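Long-range contact in cytochrome P450 (PDB 3OFT), which belongs to the cytochrome P450 family of haem proteins and carries a protoporphyrin IX containing iron in its helix-rich fold: residues Q24-G36 with V309-E322. Numbering follows the deposited sequence.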
# COMPACT_ATOMS: atom_id res chain seq x y z
N GLN A 24 10.00 -16.67 3.28
CA GLN A 24 9.10 -17.55 4.04
C GLN A 24 8.00 -16.76 4.77
O GLN A 24 6.86 -17.20 4.77
CB GLN A 24 9.85 -18.46 5.04
CG GLN A 24 11.33 -18.86 4.68
CD GLN A 24 11.59 -19.15 3.20
OE1 GLN A 24 10.73 -19.67 2.49
NE2 GLN A 24 12.77 -18.79 2.75
N ASP A 25 8.34 -15.63 5.39
CA ASP A 25 7.42 -14.88 6.28
C ASP A 25 7.95 -13.44 6.36
O ASP A 25 9.01 -13.20 6.94
CB ASP A 25 7.44 -15.53 7.67
CG ASP A 25 6.37 -14.97 8.65
OD1 ASP A 25 5.82 -13.87 8.46
OD2 ASP A 25 6.13 -15.66 9.67
N TYR A 26 7.25 -12.52 5.71
CA TYR A 26 7.62 -11.07 5.68
C TYR A 26 7.61 -10.49 7.08
O TYR A 26 8.53 -9.77 7.44
CB TYR A 26 6.71 -10.26 4.71
CG TYR A 26 6.79 -8.75 4.88
CD1 TYR A 26 7.63 -7.97 4.08
CD2 TYR A 26 6.02 -8.11 5.88
CE1 TYR A 26 7.74 -6.59 4.28
CE2 TYR A 26 6.11 -6.73 6.08
CZ TYR A 26 6.95 -5.97 5.26
OH TYR A 26 7.03 -4.61 5.50
N PHE A 27 6.57 -10.82 7.85
CA PHE A 27 6.34 -10.32 9.20
C PHE A 27 7.43 -10.79 10.18
O PHE A 27 8.03 -9.98 10.88
CB PHE A 27 4.92 -10.73 9.63
CG PHE A 27 3.87 -10.32 8.62
CD1 PHE A 27 3.54 -8.98 8.50
CD2 PHE A 27 3.35 -11.25 7.70
CE1 PHE A 27 2.60 -8.56 7.53
CE2 PHE A 27 2.44 -10.83 6.70
CZ PHE A 27 2.07 -9.48 6.63
N ALA A 28 7.70 -12.09 10.19
CA ALA A 28 8.76 -12.58 11.06
C ALA A 28 10.12 -11.93 10.67
O ALA A 28 10.93 -11.59 11.55
CB ALA A 28 8.84 -14.11 10.95
N ALA A 29 10.39 -11.79 9.37
CA ALA A 29 11.68 -11.20 8.90
C ALA A 29 11.95 -9.79 9.47
O ALA A 29 13.06 -9.48 9.89
CB ALA A 29 11.78 -11.21 7.37
N TRP A 30 10.93 -8.93 9.44
CA TRP A 30 11.00 -7.59 10.01
C TRP A 30 11.04 -7.59 11.53
O TRP A 30 11.79 -6.82 12.14
CB TRP A 30 9.81 -6.78 9.50
CG TRP A 30 10.14 -6.14 8.21
CD1 TRP A 30 9.80 -6.57 6.93
CD2 TRP A 30 10.96 -4.99 8.05
NE1 TRP A 30 10.36 -5.70 6.00
CE2 TRP A 30 11.07 -4.73 6.66
CE3 TRP A 30 11.61 -4.13 8.96
CZ2 TRP A 30 11.78 -3.61 6.15
CZ3 TRP A 30 12.34 -3.05 8.46
CH2 TRP A 30 12.41 -2.80 7.07
N LYS A 31 10.24 -8.46 12.13
CA LYS A 31 10.18 -8.53 13.59
C LYS A 31 11.48 -8.95 14.29
O LYS A 31 11.62 -8.71 15.49
CB LYS A 31 9.01 -9.41 14.07
CG LYS A 31 7.67 -8.65 13.97
CD LYS A 31 6.48 -9.47 14.47
CE LYS A 31 6.49 -9.59 16.00
NZ LYS A 31 5.09 -9.63 16.57
N THR A 32 12.42 -9.53 13.55
CA THR A 32 13.76 -9.80 14.09
C THR A 32 14.38 -8.52 14.68
O THR A 32 15.15 -8.59 15.66
CB THR A 32 14.74 -10.35 13.06
OG1 THR A 32 14.90 -9.38 12.00
CG2 THR A 32 14.22 -11.64 12.48
N LEU A 33 14.02 -7.37 14.11
CA LEU A 33 14.57 -6.10 14.57
C LEU A 33 14.08 -5.66 15.95
O LEU A 33 14.68 -4.80 16.57
CB LEU A 33 14.33 -4.96 13.55
CG LEU A 33 15.09 -5.00 12.22
CD1 LEU A 33 14.70 -3.76 11.38
CD2 LEU A 33 16.60 -5.01 12.47
N LEU A 34 12.95 -6.19 16.40
CA LEU A 34 12.46 -5.87 17.74
C LEU A 34 13.39 -6.37 18.86
O LEU A 34 13.30 -5.89 20.03
CB LEU A 34 11.08 -6.49 17.92
CG LEU A 34 9.83 -5.65 17.60
CD1 LEU A 34 9.99 -4.33 16.95
CD2 LEU A 34 8.57 -6.49 17.10
N ASP A 35 14.28 -7.29 18.51
CA ASP A 35 15.29 -7.81 19.46
C ASP A 35 16.52 -6.92 19.64
O ASP A 35 17.42 -7.23 20.45
CB ASP A 35 15.74 -9.22 19.06
CG ASP A 35 14.60 -10.22 19.00
OD1 ASP A 35 14.77 -11.27 18.35
OD2 ASP A 35 13.52 -9.94 19.58
N GLY A 36 16.59 -5.82 18.89
CA GLY A 36 17.72 -4.90 18.98
C GLY A 36 17.32 -3.50 19.37
O GLY A 36 16.21 -3.29 19.81
N VAL A 309 4.95 -2.33 9.86
CA VAL A 309 4.84 -3.61 10.58
C VAL A 309 5.43 -3.51 12.00
O VAL A 309 4.90 -4.12 12.91
CB VAL A 309 5.46 -4.81 9.78
CG1 VAL A 309 6.99 -4.63 9.66
CG2 VAL A 309 5.11 -6.20 10.44
N LEU A 310 6.46 -2.68 12.20
CA LEU A 310 7.12 -2.60 13.49
C LEU A 310 6.41 -1.63 14.45
O LEU A 310 6.79 -1.51 15.61
CB LEU A 310 8.60 -2.23 13.26
CG LEU A 310 9.60 -3.38 13.26
CD1 LEU A 310 9.07 -4.88 13.21
CD2 LEU A 310 10.94 -3.14 12.60
N HIS A 311 5.39 -0.93 13.99
CA HIS A 311 4.41 -0.35 14.95
C HIS A 311 3.28 -1.34 15.23
O HIS A 311 3.09 -1.77 16.40
CB HIS A 311 3.83 0.98 14.43
CG HIS A 311 2.84 1.62 15.36
ND1 HIS A 311 3.09 1.83 16.70
CD2 HIS A 311 1.61 2.12 15.13
CE1 HIS A 311 2.03 2.41 17.26
NE2 HIS A 311 1.13 2.61 16.32
N ASN A 312 2.52 -1.71 14.19
CA ASN A 312 1.36 -2.60 14.37
C ASN A 312 1.63 -3.89 15.10
O ASN A 312 0.81 -4.31 15.91
CB ASN A 312 0.70 -2.96 13.07
CG ASN A 312 0.06 -1.77 12.39
OD1 ASN A 312 0.48 -0.62 12.57
ND2 ASN A 312 -0.97 -2.04 11.59
N LEU A 313 2.75 -4.54 14.80
CA LEU A 313 2.98 -5.85 15.36
C LEU A 313 4.00 -5.89 16.52
O LEU A 313 4.50 -6.97 16.86
CB LEU A 313 3.38 -6.84 14.25
CG LEU A 313 2.33 -7.01 13.12
CD1 LEU A 313 2.78 -8.14 12.23
CD2 LEU A 313 0.88 -7.31 13.67
N ASP A 314 4.32 -4.73 17.08
CA ASP A 314 5.30 -4.62 18.16
C ASP A 314 4.45 -4.82 19.43
O ASP A 314 3.57 -3.99 19.71
CB ASP A 314 5.93 -3.22 18.19
CG ASP A 314 6.94 -3.02 19.37
OD1 ASP A 314 6.99 -3.89 20.27
OD2 ASP A 314 7.70 -2.00 19.36
N PRO A 315 4.69 -5.93 20.16
CA PRO A 315 3.94 -6.21 21.41
C PRO A 315 4.08 -5.10 22.46
O PRO A 315 3.24 -4.97 23.35
CB PRO A 315 4.50 -7.54 21.91
CG PRO A 315 5.68 -7.88 21.08
CD PRO A 315 5.78 -6.90 19.91
N ALA A 316 5.11 -4.27 22.32
CA ALA A 316 5.23 -3.12 23.21
C ALA A 316 4.26 -1.97 22.85
O ALA A 316 3.96 -1.13 23.70
CB ALA A 316 6.69 -2.67 23.31
N SER A 317 3.72 -1.96 21.62
CA SER A 317 2.74 -0.95 21.20
C SER A 317 1.29 -1.43 21.23
O SER A 317 0.36 -0.63 21.39
CB SER A 317 3.06 -0.42 19.78
OG SER A 317 4.33 0.21 19.75
N PHE A 318 1.09 -2.72 21.02
CA PHE A 318 -0.26 -3.30 21.00
C PHE A 318 -0.24 -4.65 21.68
O PHE A 318 0.67 -5.45 21.49
CB PHE A 318 -0.77 -3.45 19.57
CG PHE A 318 -0.92 -2.13 18.84
CD1 PHE A 318 -2.12 -1.42 18.92
CD2 PHE A 318 0.14 -1.60 18.08
CE1 PHE A 318 -2.26 -0.19 18.25
CE2 PHE A 318 0.01 -0.38 17.43
CZ PHE A 318 -1.18 0.33 17.51
N GLU A 319 -1.29 -4.94 22.43
CA GLU A 319 -1.35 -6.20 23.17
C GLU A 319 -1.64 -7.37 22.24
O GLU A 319 -2.57 -7.28 21.44
CB GLU A 319 -2.48 -6.08 24.19
CG GLU A 319 -2.36 -7.00 25.37
CD GLU A 319 -1.41 -6.45 26.46
OE1 GLU A 319 -0.48 -5.66 26.13
OE2 GLU A 319 -1.60 -6.82 27.64
N ALA A 320 -0.86 -8.45 22.35
CA ALA A 320 -1.11 -9.68 21.59
C ALA A 320 -1.35 -9.36 20.11
O ALA A 320 -2.34 -9.80 19.51
CB ALA A 320 -2.30 -10.48 22.18
N PRO A 321 -0.43 -8.59 19.52
CA PRO A 321 -0.63 -7.96 18.19
C PRO A 321 -0.86 -8.98 17.06
O PRO A 321 -1.47 -8.64 16.06
CB PRO A 321 0.68 -7.17 17.98
CG PRO A 321 1.68 -7.89 18.83
CD PRO A 321 0.93 -8.35 20.05
N GLU A 322 -0.38 -10.21 17.20
CA GLU A 322 -0.55 -11.20 16.15
C GLU A 322 -1.92 -11.94 16.19
O GLU A 322 -2.26 -12.68 15.26
CB GLU A 322 0.64 -12.15 16.07
CG GLU A 322 1.84 -11.48 15.40
CD GLU A 322 3.06 -12.35 15.32
OE1 GLU A 322 4.15 -11.79 15.09
OE2 GLU A 322 2.93 -13.59 15.47
O HOH W 1 6.16 -2.52 7.07
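Lys31 and Glu322 reach for each other from opposite directions and close a salt bridge, Lys31 NZ to Glu322 OE1 2.8 Å, in which the ammonium meets the carboxylate oxygen from above its plane, about 41° out of it. The same ammonium gives a second hydrogen bond, 2.7 Å from Lys31 NZ to Leu313 O, lying in the carbonyl plane with a C=O...N angle of 155°. Bends at chi3 and chi4 turn the lysine tip between these two acceptors, and its chain runs past Leu310 CD1 and Leu313 CB on the way.

The rest of the contact is largely apolar. Val309 divides its two methyls: CG1 sits 3.5 Å from Trp30 CB, while CG2, anti to its own backbone N, meets the edge of the Phe27 ring, 3.7 Å from Phe27 CD1. Leu313 CD1 meets the same ring carbon, Phe27 CD1. Leu310 crosses Trp30 at about a right angle, Leu310 CD2 at the indole edge 3.8 Å from Trp30 CE3. Leu34 splits its methyls, CD1 against Leu310 CG (3.8 Å) and CD2 against Pro315 CD.

In this P450 the contact lays the N-terminal helix 26-31 over the short helix that follows strand 303-307 of the mixed sheet; Trp30 also packs on Tyr305 and Pro307 of that strand, and on Ile50 of strand 48-51. Phe27 makes an edge-to-face pair with Tyr278.

A water hydrogen-bonds to Tyr26 OH and accepts from Val309 N (3.0 Å from Val309 N to the water oxygen), bridging the two segments. Asp25, the N-cap of helix 26-31, accepts from Ala28 N through OD1. Asp314 OD1 accepts from Ala316 N, an Asx turn, while Asp314 OD2 is bonded to Gly54 N.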